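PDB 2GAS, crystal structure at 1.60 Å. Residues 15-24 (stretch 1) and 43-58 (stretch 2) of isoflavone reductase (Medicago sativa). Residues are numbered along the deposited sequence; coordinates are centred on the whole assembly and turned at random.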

# COMPACT_ATOMS: atom_id res chain seq x y z
N GLY A 15 5.55 -6.02 -1.59
CA GLY A 15 5.86 -6.69 -2.84
C GLY A 15 5.70 -8.20 -2.87
O GLY A 15 5.24 -8.74 -3.87
N ARG A 16 6.07 -8.88 -1.79
CA ARG A 16 5.96 -10.33 -1.77
C ARG A 16 4.53 -10.81 -2.01
O ARG A 16 4.32 -11.83 -2.68
CB ARG A 16 6.49 -10.90 -0.44
CG ARG A 16 5.64 -10.55 0.78
CD ARG A 16 6.38 -10.91 2.07
NE ARG A 16 7.56 -10.07 2.27
CZ ARG A 16 8.38 -10.16 3.31
NH1 ARG A 16 8.14 -11.05 4.27
NH2 ARG A 16 9.42 -9.35 3.41
N HIS A 17 3.55 -10.09 -1.49
CA HIS A 17 2.16 -10.49 -1.67
C HIS A 17 1.67 -10.25 -3.09
O HIS A 17 0.75 -10.92 -3.56
CB HIS A 17 1.29 -9.78 -0.64
CG HIS A 17 1.58 -10.21 0.76
ND1 HIS A 17 1.24 -11.46 1.23
CD2 HIS A 17 2.27 -9.61 1.76
CE1 HIS A 17 1.71 -11.61 2.46
NE2 HIS A 17 2.33 -10.49 2.80
N ILE A 18 2.29 -9.28 -3.77
CA ILE A 18 1.95 -8.99 -5.15
C ILE A 18 2.53 -10.12 -6.01
O ILE A 18 1.87 -10.61 -6.93
CB ILE A 18 2.54 -7.63 -5.58
CG1 ILE A 18 1.93 -6.53 -4.72
CG2 ILE A 18 2.24 -7.37 -7.05
CD1 ILE A 18 0.45 -6.35 -4.91
N VAL A 19 3.75 -10.54 -5.69
CA VAL A 19 4.38 -11.63 -6.42
C VAL A 19 3.52 -12.89 -6.26
O VAL A 19 3.18 -13.55 -7.24
CB VAL A 19 5.80 -11.93 -5.90
CG1 VAL A 19 6.33 -13.21 -6.55
CG2 VAL A 19 6.73 -10.77 -6.22
N TRP A 20 3.16 -13.21 -5.02
CA TRP A 20 2.35 -14.41 -4.79
C TRP A 20 0.97 -14.34 -5.46
O TRP A 20 0.47 -15.34 -5.97
CB TRP A 20 2.20 -14.68 -3.29
CG TRP A 20 3.48 -15.16 -2.65
CD1 TRP A 20 4.40 -16.01 -3.20
CD2 TRP A 20 3.97 -14.83 -1.35
NE1 TRP A 20 5.43 -16.23 -2.31
CE2 TRP A 20 5.19 -15.52 -1.17
CE3 TRP A 20 3.49 -14.01 -0.30
CZ2 TRP A 20 5.94 -15.42 0.01
CZ3 TRP A 20 4.24 -13.92 0.87
CH2 TRP A 20 5.46 -14.62 1.01
N ALA A 21 0.35 -13.16 -5.46
CA ALA A 21 -0.97 -13.03 -6.08
C ALA A 21 -0.86 -13.19 -7.59
O ALA A 21 -1.76 -13.72 -8.24
CB ALA A 21 -1.59 -11.67 -5.73
N SER A 22 0.25 -12.73 -8.15
CA SER A 22 0.46 -12.84 -9.59
C SER A 22 0.57 -14.32 -9.96
O SER A 22 -0.03 -14.77 -10.93
CB SER A 22 1.72 -12.07 -10.01
OG SER A 22 1.87 -12.08 -11.42
N ILE A 23 1.32 -15.06 -9.16
CA ILE A 23 1.48 -16.50 -9.40
C ILE A 23 0.14 -17.21 -9.24
O ILE A 23 -0.22 -18.06 -10.06
CB ILE A 23 2.49 -17.13 -8.40
CG1 ILE A 23 3.92 -16.72 -8.75
CG2 ILE A 23 2.34 -18.65 -8.39
CD1 ILE A 23 4.38 -17.17 -10.13
N LYS A 24 -0.59 -16.85 -8.19
CA LYS A 24 -1.89 -17.45 -7.91
C LYS A 24 -2.87 -17.25 -9.07
O LYS A 24 -3.60 -18.18 -9.45
CB LYS A 24 -2.47 -16.84 -6.63
CG LYS A 24 -3.81 -17.42 -6.18
CD LYS A 24 -3.67 -18.86 -5.73
CE LYS A 24 -4.99 -19.39 -5.21
NZ LYS A 24 -5.49 -18.59 -4.05
N GLU A 43 18.40 -13.74 5.35
CA GLU A 43 17.47 -14.84 5.51
C GLU A 43 16.18 -14.57 4.75
O GLU A 43 15.69 -15.43 4.03
CB GLU A 43 17.16 -15.10 6.98
CG GLU A 43 18.38 -15.41 7.81
CD GLU A 43 18.05 -16.08 9.13
OE1 GLU A 43 16.90 -15.96 9.61
OE2 GLU A 43 18.95 -16.73 9.69
N THR A 44 15.66 -13.36 4.89
CA THR A 44 14.42 -13.01 4.20
C THR A 44 14.60 -13.03 2.69
O THR A 44 13.79 -13.59 1.96
CB THR A 44 13.92 -11.61 4.64
OG1 THR A 44 13.72 -11.62 6.06
CG2 THR A 44 12.61 -11.26 3.94
N LYS A 45 15.69 -12.43 2.21
CA LYS A 45 15.94 -12.39 0.77
C LYS A 45 16.05 -13.80 0.21
O LYS A 45 15.37 -14.16 -0.75
CB LYS A 45 17.21 -11.59 0.48
CG LYS A 45 17.52 -11.42 -0.99
CD LYS A 45 18.68 -10.45 -1.19
CE LYS A 45 19.00 -10.26 -2.66
NZ LYS A 45 20.08 -9.25 -2.85
N GLU A 46 16.91 -14.60 0.83
CA GLU A 46 17.14 -15.98 0.41
C GLU A 46 15.86 -16.81 0.42
O GLU A 46 15.54 -17.49 -0.56
CB GLU A 46 18.19 -16.61 1.32
CG GLU A 46 19.29 -17.36 0.61
CD GLU A 46 18.86 -18.75 0.18
OE1 GLU A 46 18.51 -19.56 1.06
OE2 GLU A 46 18.87 -19.03 -1.04
N GLU A 47 15.13 -16.76 1.53
CA GLU A 47 13.89 -17.52 1.64
C GLU A 47 12.85 -17.12 0.60
O GLU A 47 12.21 -17.97 -0.01
CB GLU A 47 13.30 -17.37 3.04
CG GLU A 47 14.04 -18.15 4.11
CD GLU A 47 13.42 -17.98 5.47
OE1 GLU A 47 12.18 -18.14 5.58
OE2 GLU A 47 14.16 -17.71 6.44
N LEU A 48 12.69 -15.82 0.39
CA LEU A 48 11.72 -15.33 -0.57
C LEU A 48 12.11 -15.69 -2.00
O LEU A 48 11.29 -16.21 -2.76
CB LEU A 48 11.56 -13.82 -0.42
CG LEU A 48 10.26 -13.21 0.13
CD1 LEU A 48 9.47 -14.20 0.97
CD2 LEU A 48 10.61 -11.97 0.93
N ILE A 49 13.36 -15.43 -2.37
CA ILE A 49 13.81 -15.74 -3.72
C ILE A 49 13.70 -17.23 -4.04
O ILE A 49 13.29 -17.61 -5.14
CB ILE A 49 15.26 -15.27 -3.94
CG1 ILE A 49 15.35 -13.75 -3.76
CG2 ILE A 49 15.74 -15.67 -5.33
CD1 ILE A 49 14.50 -12.96 -4.73
N ASP A 50 14.07 -18.08 -3.08
CA ASP A 50 13.99 -19.52 -3.29
C ASP A 50 12.53 -19.91 -3.51
O ASP A 50 12.22 -20.71 -4.39
CB ASP A 50 14.52 -20.28 -2.08
CG ASP A 50 16.04 -20.31 -2.01
OD1 ASP A 50 16.69 -19.92 -3.01
OD2 ASP A 50 16.57 -20.74 -0.97
N ASN A 51 11.65 -19.34 -2.69
CA ASN A 51 10.23 -19.63 -2.81
C ASN A 51 9.71 -19.20 -4.17
O ASN A 51 9.00 -19.95 -4.84
CB ASN A 51 9.45 -18.92 -1.69
CG ASN A 51 7.95 -19.11 -1.83
OD1 ASN A 51 7.28 -18.35 -2.52
ND2 ASN A 51 7.43 -20.15 -1.19
N TYR A 52 10.07 -17.99 -4.59
CA TYR A 52 9.64 -17.47 -5.88
C TYR A 52 10.06 -18.40 -7.01
O TYR A 52 9.26 -18.75 -7.87
CB TYR A 52 10.23 -16.08 -6.12
CG TYR A 52 9.75 -15.01 -5.16
CD1 TYR A 52 10.36 -13.75 -5.15
CD2 TYR A 52 8.71 -15.24 -4.26
CE1 TYR A 52 9.96 -12.76 -4.26
CE2 TYR A 52 8.30 -14.25 -3.36
CZ TYR A 52 8.93 -13.01 -3.37
OH TYR A 52 8.57 -12.04 -2.46
N GLN A 53 11.33 -18.81 -7.01
CA GLN A 53 11.81 -19.69 -8.06
C GLN A 53 11.11 -21.04 -8.06
O GLN A 53 10.86 -21.61 -9.12
CB GLN A 53 13.33 -19.88 -7.94
CG GLN A 53 14.10 -18.60 -8.25
CD GLN A 53 15.58 -18.85 -8.47
OE1 GLN A 53 16.29 -19.31 -7.58
NE2 GLN A 53 16.06 -18.53 -9.67
N SER A 54 10.77 -21.55 -6.88
CA SER A 54 10.08 -22.83 -6.79
C SER A 54 8.66 -22.73 -7.36
O SER A 54 8.06 -23.74 -7.71
CB SER A 54 10.01 -23.32 -5.33
OG SER A 54 9.09 -22.56 -4.56
N LEU A 55 8.15 -21.50 -7.43
CA LEU A 55 6.81 -21.24 -7.96
C LEU A 55 6.80 -20.86 -9.43
O LEU A 55 5.73 -20.64 -10.02
CB LEU A 55 6.14 -20.12 -7.16
CG LEU A 55 5.81 -20.40 -5.69
CD1 LEU A 55 5.28 -19.13 -5.04
CD2 LEU A 55 4.79 -21.54 -5.59
N GLY A 56 7.97 -20.76 -10.03
CA GLY A 56 8.04 -20.41 -11.44
C GLY A 56 8.26 -18.93 -11.72
O GLY A 56 8.19 -18.50 -12.87
N VAL A 57 8.51 -18.14 -10.68
CA VAL A 57 8.78 -16.72 -10.89
C VAL A 57 10.09 -16.62 -11.64
O VAL A 57 11.06 -17.32 -11.31
CB VAL A 57 8.91 -15.95 -9.55
CG1 VAL A 57 9.32 -14.51 -9.82
CG2 VAL A 57 7.60 -15.99 -8.80
N ILE A 58 10.12 -15.77 -12.66
CA ILE A 58 11.32 -15.56 -13.46
C ILE A 58 12.09 -14.37 -12.90
O ILE A 58 11.54 -13.27 -12.77
CB ILE A 58 10.97 -15.26 -14.95
CG1 ILE A 58 10.38 -16.51 -15.61
CG2 ILE A 58 12.20 -14.81 -15.70
CD1 ILE A 58 9.05 -16.95 -15.07

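How does the first part of stretch 2 meet its partner? Its helix runs nearly parallel to helix 15-24, the axes 10° apart and 11.2 Å at closest approach. Thr-44 makes a modest contact, its CG2 lying 3.8 Å from Arg-16 NH2. One turn on, Leu-48 places CD2 over one face of the Arg-16 guanidinium, 3.7 Å from CZ; the flat face accepts a methyl while NE and NH2 bond elsewhere in the structure. Leu-48 CD1 also packs 3.9 Å from Trp-20 CZ2.

What fixes the indole of Trp-20? Asn-51 points toward stretch 1, and its OD1 accepts a hydrogen bond from Trp-20 NE1 at 2.8 Å, the one polar link between the stretches, so the amide oxygen of Asn-51 suits its place as an acceptor for the indole N-H.

Why does an aromatic ring suit position 52? Tyr-52 is buried and offers two surfaces: Val-19 CG1 sits over its face, 3.9 Å from the ring centroid, while its edge is directed toward the face of Trp-20 in an offset edge-to-face pair.

How does the contact close toward the end of stretch 2? Leu-55 CD1 reaches the indole edge, 3.7 Å from Trp-20 CD1. Gly-56 then adopts positive phi in a Schellman motif, and buried Val-57 packs CG2 3.8 Å from Val-19 CG1 and 3.7 Å from Ile-23 CD1.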